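Long-range contact in thioredoxin-like protein (Klebsiella pneumoniae subsp. pneumoniae MGH 78578, PDB 3TY1), which is of unconfirmed function but probably binds carbohydrate, having the supersandwich fold of the galactose mutarotase-like proteins: residues Phe256-Phe261 with Thr299-Thr304. Sequence-based numbering, arbitrary orientation.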
loop_
_atom_site.group_PDB
_atom_site.type_symbol
_atom_site.label_atom_id
_atom_site.label_comp_id
_atom_site.label_asym_id
_atom_site.label_seq_id
_atom_site.Cartn_x
_atom_site.Cartn_y
_atom_site.Cartn_z
ATOM N N PHE A 256 16.107 -27.262 10.204
ATOM C CA PHE A 256 15.589 -27.235 11.559
ATOM C C PHE A 256 14.267 -26.483 11.597
ATOM O O PHE A 256 13.338 -26.879 12.304
ATOM C CB PHE A 256 16.596 -26.533 12.453
ATOM C CG PHE A 256 16.208 -26.527 13.901
ATOM C CD1 PHE A 256 16.511 -27.609 14.708
ATOM C CD2 PHE A 256 15.532 -25.447 14.444
ATOM C CE1 PHE A 256 16.147 -27.626 16.040
ATOM C CE2 PHE A 256 15.165 -25.447 15.775
ATOM C CZ PHE A 256 15.488 -26.535 16.584
ATOM N N ASP A 257 14.218 -25.376 10.839
ATOM C CA ASP A 257 13.115 -24.430 10.851
ATOM C C ASP A 257 13.018 -23.750 12.223
ATOM O O ASP A 257 13.744 -22.806 12.486
ATOM C CB ASP A 257 11.761 -25.039 10.423
ATOM C CG ASP A 257 10.655 -23.953 10.281
ATOM O OD1 ASP A 257 10.935 -22.854 9.745
ATOM O OD2 ASP A 257 9.516 -24.183 10.682
ATOM N N GLU A 258 12.140 -24.232 13.093
ATOM C CA GLU A 258 11.995 -23.676 14.432
ATOM C C GLU A 258 11.337 -24.646 15.389
ATOM O O GLU A 258 10.605 -25.574 14.974
ATOM C CB GLU A 258 11.150 -22.389 14.390
ATOM C CG GLU A 258 9.703 -22.598 13.964
ATOM C CD GLU A 258 8.905 -21.322 13.864
ATOM O OE1 GLU A 258 9.428 -20.325 13.312
ATOM O OE2 GLU A 258 7.730 -21.329 14.293
HETATM N N MSE A 259 11.597 -24.428 16.674
HETATM C CA MSE A 259 10.821 -25.113 17.731
HETATM C C MSE A 259 10.412 -24.017 18.711
HETATM O O MSE A 259 11.234 -23.173 19.104
HETATM C CB MSE A 259 11.613 -26.244 18.394
HETATM C CG MSE A 259 11.814 -27.400 17.491
HETATM SE SE MSE A 259 12.708 -28.855 18.367
HETATM C CE MSE A 259 12.716 -30.077 16.845
ATOM N N VAL A 260 9.125 -23.976 19.013
ATOM C CA VAL A 260 8.584 -22.974 19.905
ATOM C C VAL A 260 8.055 -23.670 21.145
ATOM O O VAL A 260 7.551 -24.780 21.022
ATOM C CB VAL A 260 7.478 -22.179 19.213
ATOM C CG1 VAL A 260 6.828 -21.214 20.198
ATOM C CG2 VAL A 260 8.098 -21.409 18.025
ATOM N N PHE A 261 8.212 -23.016 22.315
ATOM C CA PHE A 261 7.754 -23.543 23.597
ATOM C C PHE A 261 6.960 -22.483 24.323
ATOM O O PHE A 261 7.312 -21.261 24.314
ATOM C CB PHE A 261 8.935 -24.038 24.439
ATOM C CG PHE A 261 9.727 -25.123 23.754
ATOM C CD1 PHE A 261 9.326 -26.453 23.844
ATOM C CD2 PHE A 261 10.825 -24.812 22.967
ATOM C CE1 PHE A 261 10.026 -27.457 23.168
ATOM C CE2 PHE A 261 11.534 -25.808 22.300
ATOM C CZ PHE A 261 11.139 -27.132 22.418
ATOM N N THR A 299 6.866 -16.914 25.578
ATOM C CA THR A 299 7.126 -17.800 24.439
ATOM C C THR A 299 8.611 -17.801 24.161
ATOM O O THR A 299 9.260 -16.733 24.169
ATOM C CB THR A 299 6.356 -17.316 23.174
ATOM O OG1 THR A 299 4.954 -17.356 23.428
ATOM C CG2 THR A 299 6.694 -18.173 21.921
ATOM N N LEU A 300 9.142 -18.994 23.921
ATOM C CA LEU A 300 10.538 -19.201 23.567
ATOM C C LEU A 300 10.523 -19.689 22.117
ATOM O O LEU A 300 9.968 -20.743 21.823
ATOM C CB LEU A 300 11.140 -20.272 24.488
ATOM C CG LEU A 300 12.585 -20.720 24.207
ATOM C CD1 LEU A 300 13.596 -19.547 24.263
ATOM C CD2 LEU A 300 13.003 -21.854 25.145
ATOM N N TRP A 301 11.128 -18.913 21.219
ATOM C CA TRP A 301 11.186 -19.221 19.804
ATOM C C TRP A 301 12.636 -19.611 19.541
ATOM O O TRP A 301 13.508 -18.785 19.707
ATOM C CB TRP A 301 10.754 -17.965 18.983
ATOM C CG TRP A 301 10.942 -18.042 17.522
ATOM C CD1 TRP A 301 10.588 -19.075 16.701
ATOM C CD2 TRP A 301 11.522 -17.035 16.676
ATOM N NE1 TRP A 301 10.918 -18.772 15.398
ATOM C CE2 TRP A 301 11.459 -17.518 15.350
ATOM C CE3 TRP A 301 12.045 -15.749 16.906
ATOM C CZ2 TRP A 301 11.972 -16.790 14.257
ATOM C CZ3 TRP A 301 12.504 -15.000 15.816
ATOM C CH2 TRP A 301 12.464 -15.539 14.506
ATOM N N LYS A 302 12.880 -20.881 19.211
ATOM C CA LYS A 302 14.232 -21.381 18.953
ATOM C C LYS A 302 14.328 -21.590 17.448
ATOM O O LYS A 302 13.912 -22.609 16.929
ATOM C CB LYS A 302 14.511 -22.685 19.687
ATOM C CG LYS A 302 14.258 -22.579 21.188
ATOM C CD LYS A 302 14.629 -23.894 21.926
ATOM C CE LYS A 302 16.098 -23.986 22.264
ATOM N NZ LYS A 302 16.358 -25.072 23.293
ATOM N N ASN A 303 14.883 -20.607 16.764
ATOM C CA ASN A 303 14.970 -20.627 15.297
ATOM C C ASN A 303 16.429 -20.842 14.930
ATOM O O ASN A 303 17.070 -19.958 14.344
ATOM C CB ASN A 303 14.367 -19.328 14.729
ATOM C CG ASN A 303 13.985 -19.443 13.248
ATOM O OD1 ASN A 303 12.831 -19.643 12.930
ATOM N ND2 ASN A 303 14.970 -19.362 12.350
ATOM N N THR A 304 16.940 -22.030 15.274
ATOM C CA THR A 304 18.360 -22.342 15.093
ATOM C C THR A 304 18.619 -23.007 13.739
ATOM O O THR A 304 19.252 -24.059 13.650
ATOM C CB THR A 304 18.904 -23.145 16.273
ATOM O OG1 THR A 304 18.050 -24.276 16.487
ATOM C CG2 THR A 304 18.928 -22.243 17.514
HETATM O O HOH W 1 13.815 -20.790 10.063
#
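Phe261, Lys302 and Phe256 bury the most surface between 256-261 and 299-304, which pair as antiparallel strands from Met259 onward. The Phe261 ring, with CG anti to the carbonyl carbon (chi1 -59°), lies on the same sheet face as Leu300 and Lys302. Its edge meets the Lys302 aliphatic chain, CE2 of Phe261 standing 3.7 Å from CD of Lys302. The lysine then bends at chi3 (84°), leading its ammonium away to the carbonyl oxygens of Trp246 and Thr248 and a cation-pi contact with Tyr249. Phe256, in the loop before the strand, turns one ring face to Thr304, whose OG1 lies 3.2 Å from CE2 of Phe256, offset toward the rim; the ring edge points at Lys302 O in its plane. Lys302 O also accepts a hydrogen bond from Met259 N (3.0 Å), the donor lying above the carbonyl plane, and the return bond from Lys302 N to Met259 O runs nearly along the C=O axis. Phe261 N to Leu300 O and Leu300 N to Phe261 O form a second pair of hydrogen bonds, each 2.9 Å and in the carbonyl plane. On the other face, Val260 CG2 touches the Trp301 indole edge at CD1, while NE1 of Trp301 donates a bent bond (3.0 Å, 147°) to Glu258 OE1, reaching it from above the carboxylate plane. Lys171 of a second subunit salt-bridges the same OE1 and hydrogen-bonds to Asn303 OD1, probably easing the close approach of these acceptors. Strand 311-318 continues the sheet beyond 297-304; this antiparallel pairing belongs to a mixed sheet of the mutarotase-like supersandwich, at a subunit interface.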